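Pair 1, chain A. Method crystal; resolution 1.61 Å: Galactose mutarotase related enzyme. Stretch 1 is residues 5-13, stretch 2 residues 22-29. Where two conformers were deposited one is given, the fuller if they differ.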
# COMPACT_ATOMS: atom_id res chain seq x y z
N ILE A 5 -5.98 14.90 12.36
CA ILE A 5 -5.16 14.78 13.56
C ILE A 5 -3.97 15.67 13.34
O ILE A 5 -3.63 16.02 12.20
CB ILE A 5 -4.75 13.32 13.89
CG1 ILE A 5 -4.11 12.63 12.67
CG2 ILE A 5 -6.00 12.50 14.41
CD1 ILE A 5 -3.50 11.22 12.99
N GLU A 6 -3.33 16.06 14.42
CA GLU A 6 -2.19 16.97 14.31
C GLU A 6 -1.40 17.05 15.57
O GLU A 6 -1.89 16.75 16.65
CB GLU A 6 -2.66 18.38 13.93
CG GLU A 6 -3.50 19.11 14.95
CD GLU A 6 -4.08 20.38 14.32
OE1 GLU A 6 -3.33 21.36 14.12
OE2 GLU A 6 -5.28 20.37 13.96
N ASN A 7 -0.13 17.41 15.40
CA ASN A 7 0.71 17.77 16.54
C ASN A 7 1.44 19.05 16.17
O ASN A 7 1.04 19.78 15.25
CB ASN A 7 1.59 16.58 16.96
CG ASN A 7 2.57 16.16 15.89
OD1 ASN A 7 2.75 16.86 14.88
ND2 ASN A 7 3.24 15.03 16.11
N SER A 8 2.50 19.41 16.89
CA SER A 8 3.16 20.68 16.62
C SER A 8 3.83 20.73 15.23
O SER A 8 3.96 21.80 14.66
CB SER A 8 4.22 20.97 17.69
OG SER A 8 5.38 20.23 17.50
N LYS A 9 4.28 19.57 14.76
CA LYS A 9 5.02 19.49 13.48
C LYS A 9 4.17 19.16 12.24
O LYS A 9 4.52 19.56 11.10
CB LYS A 9 6.12 18.43 13.59
CG LYS A 9 7.30 18.81 14.53
CD LYS A 9 8.36 17.67 14.64
CE LYS A 9 9.20 17.52 13.34
NZ LYS A 9 10.16 16.31 13.36
N PHE A 10 3.08 18.40 12.43
CA PHE A 10 2.41 17.71 11.30
C PHE A 10 0.89 17.80 11.42
O PHE A 10 0.36 17.88 12.54
CB PHE A 10 2.82 16.22 11.27
CG PHE A 10 4.30 15.99 11.12
CD1 PHE A 10 5.00 16.48 10.04
CD2 PHE A 10 4.98 15.25 12.07
CE1 PHE A 10 6.36 16.27 9.92
CE2 PHE A 10 6.30 14.99 11.95
CZ PHE A 10 7.02 15.53 10.88
N LYS A 11 0.19 17.78 10.29
CA LYS A 11 -1.24 17.59 10.24
C LYS A 11 -1.59 16.51 9.20
O LYS A 11 -0.98 16.50 8.12
CB LYS A 11 -1.95 18.90 9.92
CG LYS A 11 -3.49 18.85 10.00
CD LYS A 11 -4.09 20.24 10.04
CE LYS A 11 -5.61 20.22 10.19
NZ LYS A 11 -6.16 21.63 10.21
N ALA A 12 -2.55 15.66 9.52
CA ALA A 12 -3.00 14.61 8.59
C ALA A 12 -4.53 14.71 8.46
O ALA A 12 -5.24 15.02 9.44
CB ALA A 12 -2.61 13.22 9.09
N GLY A 13 -5.02 14.45 7.25
CA GLY A 13 -6.45 14.37 6.99
C GLY A 13 -6.74 12.98 6.46
O GLY A 13 -5.99 12.47 5.60
N GLN A 22 -5.47 11.19 3.15
CA GLN A 22 -5.56 12.05 1.96
C GLN A 22 -4.58 13.21 1.96
O GLN A 22 -4.30 13.77 0.91
CB GLN A 22 -7.00 12.56 1.79
CG GLN A 22 -7.98 11.38 1.54
CD GLN A 22 -9.34 11.82 1.14
OE1 GLN A 22 -9.82 12.84 1.61
NE2 GLN A 22 -10.01 11.02 0.32
N SER A 23 -4.08 13.56 3.13
CA SER A 23 -3.18 14.70 3.28
C SER A 23 -2.26 14.50 4.48
O SER A 23 -2.67 13.94 5.52
CB SER A 23 -3.99 16.00 3.44
OG SER A 23 -3.16 17.11 3.78
N LEU A 24 -1.02 14.95 4.33
CA LEU A 24 -0.02 14.85 5.37
C LEU A 24 0.97 15.99 5.16
O LEU A 24 1.66 16.07 4.14
CB LEU A 24 0.66 13.48 5.26
CG LEU A 24 1.57 12.92 6.34
CD1 LEU A 24 0.81 12.87 7.69
CD2 LEU A 24 2.05 11.57 5.94
N VAL A 25 0.98 16.91 6.10
CA VAL A 25 1.55 18.21 5.88
C VAL A 25 2.59 18.51 6.93
O VAL A 25 2.35 18.27 8.12
CB VAL A 25 0.45 19.32 5.91
CG1 VAL A 25 1.03 20.76 5.99
CG2 VAL A 25 -0.47 19.19 4.72
N ASN A 26 3.74 18.97 6.46
CA ASN A 26 4.77 19.54 7.33
C ASN A 26 4.40 20.98 7.64
O ASN A 26 4.41 21.85 6.73
CB ASN A 26 6.12 19.48 6.62
CG ASN A 26 7.28 19.84 7.54
OD1 ASN A 26 7.49 19.18 8.57
ND2 ASN A 26 8.05 20.86 7.15
N LYS A 27 4.03 21.27 8.90
CA LYS A 27 3.53 22.61 9.26
C LYS A 27 4.58 23.70 9.12
O LYS A 27 4.23 24.81 8.81
CB LYS A 27 3.00 22.63 10.71
CG LYS A 27 1.70 21.84 10.93
CD LYS A 27 1.18 22.02 12.35
CE LYS A 27 -0.14 21.36 12.56
NZ LYS A 27 -0.50 21.59 14.02
N ALA A 28 5.84 23.38 9.35
CA ALA A 28 6.92 24.40 9.28
C ALA A 28 6.98 25.14 7.95
O ALA A 28 7.32 26.35 7.90
CB ALA A 28 8.27 23.76 9.58
N ASP A 29 6.65 24.46 6.85
CA ASP A 29 6.64 25.12 5.53
C ASP A 29 5.40 24.82 4.69
O ASP A 29 5.36 25.11 3.49
CB ASP A 29 7.91 24.76 4.76
CG ASP A 29 8.04 23.25 4.48
OD1 ASP A 29 7.17 22.47 4.89
OD2 ASP A 29 9.05 22.85 3.83
O HOH W 1 6.88 20.96 10.87
O HOH W 2 -3.23 17.75 6.39

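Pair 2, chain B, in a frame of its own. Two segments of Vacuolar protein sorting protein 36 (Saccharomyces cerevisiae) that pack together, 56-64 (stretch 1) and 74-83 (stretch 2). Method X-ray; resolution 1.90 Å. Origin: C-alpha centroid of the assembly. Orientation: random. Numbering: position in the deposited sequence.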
# COMPACT_ATOMS: atom_id res chain seq x y z
N PHE B 56 7.77 -10.38 21.59
CA PHE B 56 6.86 -10.25 22.74
C PHE B 56 6.34 -8.83 22.78
O PHE B 56 7.12 -7.87 22.68
CB PHE B 56 7.60 -10.44 24.09
CG PHE B 56 8.04 -11.84 24.38
CD1 PHE B 56 9.00 -12.48 23.60
CD2 PHE B 56 7.51 -12.52 25.48
CE1 PHE B 56 9.43 -13.80 23.90
CE2 PHE B 56 7.93 -13.83 25.78
CZ PHE B 56 8.89 -14.46 25.00
N LEU B 57 5.04 -8.69 22.96
CA LEU B 57 4.46 -7.41 23.27
C LEU B 57 4.15 -7.40 24.77
O LEU B 57 3.48 -8.33 25.29
CB LEU B 57 3.16 -7.18 22.47
CG LEU B 57 2.38 -5.90 22.86
CD1 LEU B 57 3.10 -4.68 22.25
CD2 LEU B 57 0.96 -6.02 22.25
N THR B 58 4.60 -6.35 25.45
CA THR B 58 4.22 -6.13 26.83
C THR B 58 3.46 -4.84 26.91
O THR B 58 3.36 -4.07 25.93
CB THR B 58 5.44 -6.09 27.82
OG1 THR B 58 6.10 -4.83 27.71
CG2 THR B 58 6.45 -7.23 27.60
N SER B 59 2.92 -4.58 28.10
CA SER B 59 2.32 -3.32 28.44
C SER B 59 3.24 -2.09 28.20
O SER B 59 2.74 -0.99 28.07
CB SER B 59 1.87 -3.35 29.94
OG SER B 59 2.86 -3.91 30.81
N GLN B 60 4.55 -2.28 28.15
CA GLN B 60 5.49 -1.17 28.04
C GLN B 60 6.37 -1.22 26.81
O GLN B 60 6.90 -0.20 26.41
CB GLN B 60 6.44 -1.17 29.25
CG GLN B 60 5.73 -1.00 30.59
CD GLN B 60 6.70 -0.99 31.75
OE1 GLN B 60 7.88 -0.71 31.56
NE2 GLN B 60 6.21 -1.28 32.95
N ARG B 61 6.60 -2.42 26.28
CA ARG B 61 7.69 -2.63 25.29
C ARG B 61 7.32 -3.61 24.19
O ARG B 61 6.43 -4.44 24.36
CB ARG B 61 8.96 -3.16 25.98
CG ARG B 61 9.63 -2.12 26.92
CD ARG B 61 11.00 -2.59 27.40
NE ARG B 61 10.90 -3.66 28.39
CZ ARG B 61 11.95 -4.31 28.88
NH1 ARG B 61 13.18 -4.02 28.48
NH2 ARG B 61 11.77 -5.28 29.78
N ILE B 62 8.06 -3.55 23.08
CA ILE B 62 8.16 -4.66 22.15
C ILE B 62 9.55 -5.25 22.34
O ILE B 62 10.56 -4.52 22.34
CB ILE B 62 7.97 -4.19 20.66
CG1 ILE B 62 6.51 -3.77 20.42
CG2 ILE B 62 8.40 -5.31 19.70
CD1 ILE B 62 6.31 -2.71 19.24
N ILE B 63 9.61 -6.56 22.49
CA ILE B 63 10.86 -7.23 22.81
C ILE B 63 11.17 -8.32 21.82
O ILE B 63 10.35 -9.18 21.55
CB ILE B 63 10.81 -7.83 24.23
CG1 ILE B 63 10.67 -6.71 25.30
CG2 ILE B 63 12.05 -8.76 24.48
CD1 ILE B 63 10.28 -7.26 26.69
N TYR B 64 12.37 -8.28 21.26
CA TYR B 64 12.83 -9.34 20.36
C TYR B 64 13.77 -10.28 21.11
O TYR B 64 14.80 -9.82 21.62
CB TYR B 64 13.53 -8.71 19.14
CG TYR B 64 14.29 -9.69 18.28
CD1 TYR B 64 13.67 -10.35 17.19
CD2 TYR B 64 15.63 -9.99 18.55
CE1 TYR B 64 14.37 -11.27 16.43
CE2 TYR B 64 16.34 -10.91 17.79
CZ TYR B 64 15.69 -11.54 16.73
OH TYR B 64 16.40 -12.44 15.99
N SER B 74 19.20 -10.32 22.22
CA SER B 74 17.83 -9.83 22.46
C SER B 74 17.76 -8.30 22.64
O SER B 74 18.70 -7.66 23.18
CB SER B 74 17.20 -10.58 23.63
OG SER B 74 17.19 -11.97 23.34
N LEU B 75 16.65 -7.72 22.18
CA LEU B 75 16.49 -6.26 22.12
C LEU B 75 15.10 -5.81 22.53
O LEU B 75 14.13 -6.56 22.37
CB LEU B 75 16.77 -5.74 20.70
CG LEU B 75 18.18 -5.85 20.12
CD1 LEU B 75 18.14 -5.54 18.62
CD2 LEU B 75 19.15 -4.92 20.89
N GLY B 76 15.00 -4.59 23.04
CA GLY B 76 13.75 -4.00 23.45
C GLY B 76 13.55 -2.62 22.85
O GLY B 76 14.51 -1.88 22.61
N LEU B 77 12.29 -2.30 22.59
CA LEU B 77 11.89 -0.98 22.15
C LEU B 77 10.81 -0.44 23.10
O LEU B 77 9.85 -1.16 23.40
CB LEU B 77 11.29 -1.17 20.71
CG LEU B 77 11.39 -0.17 19.56
CD1 LEU B 77 12.84 0.13 19.19
CD2 LEU B 77 10.71 -0.74 18.36
N GLU B 78 10.90 0.81 23.54
CA GLU B 78 9.82 1.35 24.39
C GLU B 78 8.61 1.77 23.56
O GLU B 78 8.75 2.55 22.63
CB GLU B 78 10.25 2.58 25.20
CG GLU B 78 11.55 2.44 26.01
CD GLU B 78 11.41 1.58 27.25
OE1 GLU B 78 10.29 1.36 27.76
OE2 GLU B 78 12.46 1.14 27.74
N LEU B 79 7.41 1.28 23.91
CA LEU B 79 6.18 1.78 23.29
C LEU B 79 6.03 3.30 23.41
O LEU B 79 5.48 3.96 22.53
CB LEU B 79 4.95 1.08 23.86
CG LEU B 79 4.80 -0.42 23.59
CD1 LEU B 79 3.59 -0.96 24.42
CD2 LEU B 79 4.65 -0.72 22.08
N ASP B 80 6.50 3.86 24.52
CA ASP B 80 6.50 5.31 24.73
C ASP B 80 7.33 6.10 23.70
O ASP B 80 7.17 7.30 23.59
CB ASP B 80 6.99 5.65 26.14
CG ASP B 80 6.70 7.11 26.50
OD1 ASP B 80 5.49 7.49 26.65
OD2 ASP B 80 7.68 7.89 26.62
N ASP B 81 8.20 5.45 22.95
CA ASP B 81 8.99 6.13 21.89
C ASP B 81 8.31 6.10 20.49
O ASP B 81 8.85 6.66 19.50
CB ASP B 81 10.39 5.52 21.84
CG ASP B 81 11.24 5.86 23.09
OD1 ASP B 81 10.86 6.80 23.84
OD2 ASP B 81 12.28 5.19 23.30
N LEU B 82 7.14 5.47 20.42
CA LEU B 82 6.43 5.29 19.16
C LEU B 82 5.25 6.24 18.98
O LEU B 82 4.57 6.60 19.94
CB LEU B 82 5.91 3.84 19.03
CG LEU B 82 6.90 2.67 19.07
CD1 LEU B 82 6.15 1.34 18.76
CD2 LEU B 82 8.11 2.85 18.11
N ALA B 83 5.01 6.63 17.73
CA ALA B 83 3.87 7.43 17.36
C ALA B 83 2.79 6.67 16.59
O ALA B 83 1.58 6.92 16.80
CB ALA B 83 4.31 8.72 16.59
O HOH W 3 7.12 2.38 27.08

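What backbone arrangement do the two pairs share? In each, a tight turn folds stretch 1 back on itself and its second strand runs antiparallel to the strand of stretch 2, at 175° in pair 1 and 165° in pair 2; 14 central residues superpose with an RMSD of 0.9 Å. Lys11(A) and Val25(A) form a hydrogen-bonded pair, with Lys11(A) N to Val25(A) O at 3.1 Å and Val25(A) N to Lys11(A) O at 2.8 Å. The matching Ile62(B) and Leu77(B) do the same, with Ile62(B) N to Leu77(B) O at 3.0 Å and Leu77(B) N to Ile62(B) O at 2.8 Å. One step further, Gly13(A) N reaches Ser23(A) O at 3.0 Å, as Tyr64(B) N reaches Leu75(B) O at 2.7 Å.

How is the turn held against the end of the stretch 2 strand? At Lys9(A) and Gln60(B) the CA-to-CB bond points away from stretch 2, and the carbonyl accepts the hydrogen bond: Lys27(A) N donates to Lys9(A) O at 2.8 Å, and Leu79(B) N to Gln60(B) O at 2.9 Å. A water adds a second link in both. Water 1 donates to Lys9(A) O and Asn26(A) OD1 and accepts from Ala28(A) N; water 3 donates to Gln60(B) O and, weakly, to Glu78(B) OE1, and accepts from Asp80(B) N. Within the turn, Asn7(A) OD1 accepts from Phe10(A) N at 2.9 Å, while in pair 2 a hydroxyl takes this part, with Thr58(B) OG1 accepting from Arg61(B) N at 2.8 Å.

What does the residue just after the strand do with its side chain? Here the chemistry diverges most plainly. Lys27(A), extended from chi2 to chi4, lies across the turn and ends in polar company: its NZ forms a salt bridge with Glu6(A) OE1 at 2.8 Å and a hydrogen bond to Asn7(A) O at 2.7 Å. Leu79(B) covers the same ground by apolar packing, its CD2 lying 4.3 Å from Leu57(B) CD1 and 3.8 Å from Ile62(B) CD1. Thus Glu6(A) with Lys27(A) is replaced by Leu57(B) with Leu79(B), and the exposed Lys11(A) by the buried Ile62(B), whose CD1 also meets Leu82(B) CD1 at 4.1 Å.

How are the sheet faces filled? In the pair Ala12(A)–Leu24(A), Leu24(A) is the larger, its CD1 3.7 Å from Ala12(A) CB. In the matching pair of pair 2 the larger side chain is on the other strand: Ile63(B) matches Ala12(A), and Gly76(B) matches Leu24(A). The strands are equally close at this position, with Gly76(B) CA 4.4 Å from Ile63(B) CA and Leu24(A) CA 4.4 Å from Ala12(A) CA; the difference is that Gly76(B) has no side chain to set against Ile63(B). Beside them, Phe10(A) CE1 comes within 3.4 Å of Asn26(A) OD1, whereas Arg61(B) CG lies 3.6 Å from Glu78(B) OE1. On the face of Lys11(A) and Val25(A), Gly13(A) beside Ser23(A) is matched by Tyr64(B) beside Leu75(B), so pair 2 places two large side chains where pair 1 has a glycine and a serine.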